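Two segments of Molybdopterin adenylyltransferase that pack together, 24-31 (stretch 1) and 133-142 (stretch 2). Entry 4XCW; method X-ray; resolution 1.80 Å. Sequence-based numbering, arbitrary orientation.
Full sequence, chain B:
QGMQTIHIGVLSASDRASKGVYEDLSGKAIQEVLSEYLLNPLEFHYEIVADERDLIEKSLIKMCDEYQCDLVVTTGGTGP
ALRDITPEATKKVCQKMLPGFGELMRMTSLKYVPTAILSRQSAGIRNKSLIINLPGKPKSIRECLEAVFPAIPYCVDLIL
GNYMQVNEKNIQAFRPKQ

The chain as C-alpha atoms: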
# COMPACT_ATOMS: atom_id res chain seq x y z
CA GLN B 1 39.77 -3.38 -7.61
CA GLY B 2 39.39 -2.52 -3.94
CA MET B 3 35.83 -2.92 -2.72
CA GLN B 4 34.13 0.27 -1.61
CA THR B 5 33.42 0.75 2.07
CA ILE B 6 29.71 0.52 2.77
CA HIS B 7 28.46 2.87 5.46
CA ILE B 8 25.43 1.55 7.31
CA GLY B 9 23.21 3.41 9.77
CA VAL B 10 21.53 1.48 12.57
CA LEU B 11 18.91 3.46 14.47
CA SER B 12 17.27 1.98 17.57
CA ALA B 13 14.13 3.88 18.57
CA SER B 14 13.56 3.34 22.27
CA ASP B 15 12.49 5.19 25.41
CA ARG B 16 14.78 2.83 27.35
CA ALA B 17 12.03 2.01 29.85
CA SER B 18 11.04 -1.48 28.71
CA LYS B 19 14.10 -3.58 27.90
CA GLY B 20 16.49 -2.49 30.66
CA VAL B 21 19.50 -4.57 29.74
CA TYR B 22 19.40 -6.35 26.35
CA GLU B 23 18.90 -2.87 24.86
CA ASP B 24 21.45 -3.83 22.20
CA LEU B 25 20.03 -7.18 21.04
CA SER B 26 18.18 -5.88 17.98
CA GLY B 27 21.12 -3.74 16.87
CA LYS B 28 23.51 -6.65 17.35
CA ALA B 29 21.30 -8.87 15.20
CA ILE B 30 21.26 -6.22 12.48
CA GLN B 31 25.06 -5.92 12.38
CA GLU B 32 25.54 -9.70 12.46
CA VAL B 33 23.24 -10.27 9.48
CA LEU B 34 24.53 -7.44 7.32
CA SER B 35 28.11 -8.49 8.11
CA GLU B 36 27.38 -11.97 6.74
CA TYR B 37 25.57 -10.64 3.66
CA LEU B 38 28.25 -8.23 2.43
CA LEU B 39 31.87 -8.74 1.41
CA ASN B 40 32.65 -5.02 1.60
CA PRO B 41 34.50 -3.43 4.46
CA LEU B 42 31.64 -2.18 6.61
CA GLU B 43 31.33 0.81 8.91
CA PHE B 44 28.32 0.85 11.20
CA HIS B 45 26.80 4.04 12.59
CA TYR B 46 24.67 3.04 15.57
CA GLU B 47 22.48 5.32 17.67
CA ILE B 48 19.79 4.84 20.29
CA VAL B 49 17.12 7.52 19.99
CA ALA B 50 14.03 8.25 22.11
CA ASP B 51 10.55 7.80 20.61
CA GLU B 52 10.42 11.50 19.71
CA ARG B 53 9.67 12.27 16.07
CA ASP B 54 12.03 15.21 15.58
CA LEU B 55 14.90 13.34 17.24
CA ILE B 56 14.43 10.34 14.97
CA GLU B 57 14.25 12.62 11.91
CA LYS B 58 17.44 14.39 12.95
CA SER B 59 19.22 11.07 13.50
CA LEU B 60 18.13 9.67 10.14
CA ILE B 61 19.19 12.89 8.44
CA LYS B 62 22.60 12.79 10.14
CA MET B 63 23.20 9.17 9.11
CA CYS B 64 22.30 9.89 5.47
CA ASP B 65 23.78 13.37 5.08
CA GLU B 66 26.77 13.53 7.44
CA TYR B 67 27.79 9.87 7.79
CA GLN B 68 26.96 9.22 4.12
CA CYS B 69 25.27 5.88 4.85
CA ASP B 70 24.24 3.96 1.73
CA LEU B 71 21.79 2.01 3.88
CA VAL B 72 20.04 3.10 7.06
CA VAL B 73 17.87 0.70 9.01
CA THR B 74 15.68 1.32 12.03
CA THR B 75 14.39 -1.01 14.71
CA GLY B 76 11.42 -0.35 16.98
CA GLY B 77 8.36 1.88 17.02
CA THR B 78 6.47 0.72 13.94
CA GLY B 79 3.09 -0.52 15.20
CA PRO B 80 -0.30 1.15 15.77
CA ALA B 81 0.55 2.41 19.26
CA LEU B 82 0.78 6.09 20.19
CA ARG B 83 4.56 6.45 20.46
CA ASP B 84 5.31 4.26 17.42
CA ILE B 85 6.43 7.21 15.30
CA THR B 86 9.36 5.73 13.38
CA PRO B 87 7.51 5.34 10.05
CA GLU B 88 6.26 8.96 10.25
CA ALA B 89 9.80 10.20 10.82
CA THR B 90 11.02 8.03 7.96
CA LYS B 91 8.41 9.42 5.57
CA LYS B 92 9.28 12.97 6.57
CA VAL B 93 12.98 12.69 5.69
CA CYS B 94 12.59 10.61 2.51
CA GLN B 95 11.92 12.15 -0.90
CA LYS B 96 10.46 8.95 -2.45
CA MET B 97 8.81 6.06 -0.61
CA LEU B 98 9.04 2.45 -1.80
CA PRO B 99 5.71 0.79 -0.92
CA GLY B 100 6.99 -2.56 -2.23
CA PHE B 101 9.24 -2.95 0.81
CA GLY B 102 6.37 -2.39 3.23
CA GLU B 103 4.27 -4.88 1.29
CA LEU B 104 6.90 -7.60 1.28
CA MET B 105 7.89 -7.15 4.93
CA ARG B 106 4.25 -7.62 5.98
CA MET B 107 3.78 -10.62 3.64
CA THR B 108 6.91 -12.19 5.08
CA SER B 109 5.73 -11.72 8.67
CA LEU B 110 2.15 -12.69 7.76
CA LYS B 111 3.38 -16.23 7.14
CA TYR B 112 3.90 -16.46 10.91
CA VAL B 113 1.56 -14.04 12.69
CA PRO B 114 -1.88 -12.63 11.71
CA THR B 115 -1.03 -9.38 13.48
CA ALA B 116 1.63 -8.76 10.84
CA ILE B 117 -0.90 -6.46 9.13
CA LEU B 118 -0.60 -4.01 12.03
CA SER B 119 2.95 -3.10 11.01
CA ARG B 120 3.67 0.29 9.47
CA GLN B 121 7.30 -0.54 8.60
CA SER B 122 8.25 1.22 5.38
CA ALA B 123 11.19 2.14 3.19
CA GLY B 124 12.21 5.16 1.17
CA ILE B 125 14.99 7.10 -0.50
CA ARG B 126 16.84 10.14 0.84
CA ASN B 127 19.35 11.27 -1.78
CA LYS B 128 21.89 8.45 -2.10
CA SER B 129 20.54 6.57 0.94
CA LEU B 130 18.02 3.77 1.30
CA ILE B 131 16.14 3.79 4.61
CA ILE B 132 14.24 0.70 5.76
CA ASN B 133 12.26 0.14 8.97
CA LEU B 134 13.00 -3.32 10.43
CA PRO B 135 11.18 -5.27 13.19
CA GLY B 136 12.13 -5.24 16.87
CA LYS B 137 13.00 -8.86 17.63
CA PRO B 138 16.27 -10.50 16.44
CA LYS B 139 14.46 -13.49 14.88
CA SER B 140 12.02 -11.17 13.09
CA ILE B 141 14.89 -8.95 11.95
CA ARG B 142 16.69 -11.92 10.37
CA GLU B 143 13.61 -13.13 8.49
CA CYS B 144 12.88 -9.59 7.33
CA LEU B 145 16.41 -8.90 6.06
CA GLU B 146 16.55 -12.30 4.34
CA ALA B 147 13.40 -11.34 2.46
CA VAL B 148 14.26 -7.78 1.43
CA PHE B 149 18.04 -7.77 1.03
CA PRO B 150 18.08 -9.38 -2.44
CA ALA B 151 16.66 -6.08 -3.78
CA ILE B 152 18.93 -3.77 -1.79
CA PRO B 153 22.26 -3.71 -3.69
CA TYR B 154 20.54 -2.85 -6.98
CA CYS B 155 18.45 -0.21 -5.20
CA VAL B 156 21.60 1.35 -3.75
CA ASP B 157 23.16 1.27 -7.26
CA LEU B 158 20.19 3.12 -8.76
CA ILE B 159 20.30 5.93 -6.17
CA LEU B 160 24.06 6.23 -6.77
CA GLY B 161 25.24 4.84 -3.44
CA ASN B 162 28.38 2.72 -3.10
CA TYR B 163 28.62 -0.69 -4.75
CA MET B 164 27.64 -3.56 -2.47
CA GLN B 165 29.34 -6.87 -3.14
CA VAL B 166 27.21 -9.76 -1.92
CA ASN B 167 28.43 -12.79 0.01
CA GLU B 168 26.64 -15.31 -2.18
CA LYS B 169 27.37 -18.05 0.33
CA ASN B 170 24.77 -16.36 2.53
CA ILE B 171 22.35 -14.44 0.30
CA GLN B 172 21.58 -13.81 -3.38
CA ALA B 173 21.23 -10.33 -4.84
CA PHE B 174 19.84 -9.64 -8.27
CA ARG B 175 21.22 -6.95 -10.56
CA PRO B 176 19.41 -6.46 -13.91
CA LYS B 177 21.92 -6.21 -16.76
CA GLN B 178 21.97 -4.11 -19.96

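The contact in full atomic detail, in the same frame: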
# COMPACT_ATOMS: atom_id res chain seq x y z
N ASP B 24 20.62 -3.77 23.39
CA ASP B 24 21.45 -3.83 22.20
C ASP B 24 21.16 -5.03 21.30
O ASP B 24 21.74 -5.15 20.23
CB ASP B 24 22.93 -3.84 22.59
CG ASP B 24 23.47 -2.45 22.86
OD1 ASP B 24 22.67 -1.52 23.07
OD2 ASP B 24 24.71 -2.30 22.86
N LEU B 25 20.26 -5.92 21.74
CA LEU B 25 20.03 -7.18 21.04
C LEU B 25 19.62 -7.01 19.58
O LEU B 25 20.14 -7.69 18.70
CB LEU B 25 18.96 -8.01 21.76
CG LEU B 25 19.39 -8.80 23.00
CD1 LEU B 25 18.32 -9.82 23.38
CD2 LEU B 25 20.74 -9.48 22.76
N SER B 26 18.68 -6.11 19.33
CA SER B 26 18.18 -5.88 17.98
C SER B 26 19.28 -5.31 17.08
O SER B 26 19.46 -5.77 15.95
CB SER B 26 16.97 -4.95 18.00
OG SER B 26 15.92 -5.54 18.73
N GLY B 27 20.01 -4.34 17.60
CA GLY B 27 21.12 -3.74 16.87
C GLY B 27 22.21 -4.75 16.57
O GLY B 27 22.79 -4.74 15.49
N LYS B 28 22.49 -5.62 17.54
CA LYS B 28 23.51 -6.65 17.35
C LYS B 28 23.09 -7.64 16.26
O LYS B 28 23.93 -8.10 15.48
CB LYS B 28 23.77 -7.41 18.66
CG LYS B 28 24.47 -6.59 19.74
CD LYS B 28 24.78 -7.46 20.96
CE LYS B 28 25.20 -6.62 22.17
NZ LYS B 28 26.37 -5.75 21.90
N ALA B 29 21.81 -7.96 16.21
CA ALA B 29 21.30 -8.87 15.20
C ALA B 29 21.41 -8.25 13.81
O ALA B 29 21.72 -8.94 12.84
CB ALA B 29 19.86 -9.25 15.50
N ILE B 30 21.16 -6.95 13.74
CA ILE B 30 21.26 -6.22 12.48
C ILE B 30 22.69 -6.24 11.94
O ILE B 30 22.91 -6.54 10.77
CB ILE B 30 20.78 -4.76 12.64
CG1 ILE B 30 19.26 -4.73 12.83
CG2 ILE B 30 21.16 -3.94 11.43
CD1 ILE B 30 18.70 -3.35 13.07
N GLN B 31 23.66 -5.93 12.80
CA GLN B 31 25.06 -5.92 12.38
C GLN B 31 25.57 -7.31 12.01
O GLN B 31 26.32 -7.45 11.05
CB GLN B 31 25.95 -5.32 13.48
CG GLN B 31 25.64 -3.86 13.74
CD GLN B 31 26.78 -3.13 14.41
OE1 GLN B 31 27.91 -3.61 14.44
NE2 GLN B 31 26.49 -1.95 14.96
N ASN B 133 12.67 0.47 7.60
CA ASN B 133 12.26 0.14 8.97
C ASN B 133 12.21 -1.37 9.18
O ASN B 133 11.49 -2.05 8.47
CB ASN B 133 10.88 0.71 9.30
CG ASN B 133 10.72 2.17 8.90
OD1 ASN B 133 9.69 2.56 8.37
ND2 ASN B 133 11.73 2.98 9.20
N LEU B 134 12.95 -1.88 10.16
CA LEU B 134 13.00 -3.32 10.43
C LEU B 134 12.17 -3.65 11.68
O LEU B 134 11.75 -2.73 12.38
CB LEU B 134 14.45 -3.78 10.62
CG LEU B 134 15.40 -3.57 9.45
CD1 LEU B 134 16.77 -4.13 9.80
CD2 LEU B 134 14.82 -4.21 8.19
N PRO B 135 11.93 -4.95 11.97
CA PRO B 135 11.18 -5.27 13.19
C PRO B 135 12.01 -5.04 14.45
O PRO B 135 13.13 -4.53 14.36
CB PRO B 135 10.86 -6.77 13.03
CG PRO B 135 11.05 -7.06 11.58
CD PRO B 135 12.15 -6.14 11.14
N GLY B 136 11.47 -5.44 15.59
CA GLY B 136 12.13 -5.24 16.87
C GLY B 136 12.88 -6.45 17.40
O GLY B 136 13.88 -6.30 18.11
N LYS B 137 12.42 -7.65 17.06
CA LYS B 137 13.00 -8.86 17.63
C LYS B 137 14.03 -9.47 16.69
O LYS B 137 13.82 -9.52 15.47
CB LYS B 137 11.90 -9.87 17.96
CG LYS B 137 11.06 -9.46 19.16
CD LYS B 137 9.62 -9.96 19.08
CE LYS B 137 9.54 -11.47 19.25
NZ LYS B 137 8.13 -11.91 19.44
N PRO B 138 15.17 -9.93 17.24
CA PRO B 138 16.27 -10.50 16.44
C PRO B 138 15.81 -11.53 15.41
O PRO B 138 16.23 -11.44 14.26
CB PRO B 138 17.16 -11.14 17.50
CG PRO B 138 16.99 -10.24 18.68
CD PRO B 138 15.53 -9.82 18.66
N LYS B 139 14.96 -12.48 15.80
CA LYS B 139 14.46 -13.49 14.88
C LYS B 139 13.66 -12.85 13.74
O LYS B 139 13.84 -13.21 12.57
CB LYS B 139 13.61 -14.53 15.61
CG LYS B 139 13.04 -15.63 14.72
CD LYS B 139 12.40 -16.74 15.54
CE LYS B 139 11.79 -17.81 14.65
NZ LYS B 139 10.64 -17.30 13.86
N SER B 140 12.80 -11.91 14.09
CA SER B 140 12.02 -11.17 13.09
C SER B 140 12.91 -10.34 12.16
O SER B 140 12.66 -10.24 10.95
CB SER B 140 11.00 -10.26 13.77
OG SER B 140 10.11 -11.00 14.59
N ILE B 141 13.94 -9.73 12.73
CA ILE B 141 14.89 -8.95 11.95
C ILE B 141 15.58 -9.83 10.90
O ILE B 141 15.70 -9.44 9.74
CB ILE B 141 15.94 -8.27 12.85
CG1 ILE B 141 15.30 -7.10 13.60
CG2 ILE B 141 17.14 -7.79 12.02
CD1 ILE B 141 16.12 -6.58 14.78
N ARG B 142 16.00 -11.03 11.30
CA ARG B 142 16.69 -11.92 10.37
C ARG B 142 15.79 -12.32 9.20
O ARG B 142 16.21 -12.25 8.05
CB ARG B 142 17.19 -13.17 11.09
CG ARG B 142 18.40 -12.90 11.96
CD ARG B 142 19.04 -14.19 12.44
NE ARG B 142 20.35 -13.93 13.02
CZ ARG B 142 20.56 -13.66 14.31
NH1 ARG B 142 19.54 -13.63 15.15
NH2 ARG B 142 21.79 -13.43 14.75

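Helix 25-31 packs beside the first turn of helix 138-142, the two axes 9.1 Å apart at closest approach and running in nearly the same direction, 29° between them. The closest CA pair across the stretches is Ser26 CA and Pro138 CA, 5.2 Å apart; one turn on, Ile30 CA and Ile141 CA are 7.0 Å apart. Ala29 points toward stretch 2 and Ser26 sideways; both side chains are small.

Four apolar side-chain contacts cross the interface. Ala29 CB lies 3.9 Å from Pro138 CB, while Leu25 CB reaches Pro138 CG at a looser 4.3 Å. Deeper in, Ile30 leaves its backbone sideways, but its end comes nearer: Ile30 CG1 lies 3.8 Å from Ile141 CG2, and Ile30 CD1 lies 3.9 Å from Leu134 CD1, so one side chain touches both the helix and the segment leading to it. Ile141 CD1 also extends back along stretch 1 to Ser26, 3.7 Å from its CB.

Polar groups add little. No hydrogen bond crosses the contact; Ser26 OG and Gly136 O, 2.3 Å apart, are too close in the model to be interpreted as one. Arg142 leaves its backbone sideways, but its largely extended side chain brings its end nearer, and Ala29 CB covers one face of the guanidinium, 4.4 Å from Arg142 NH1.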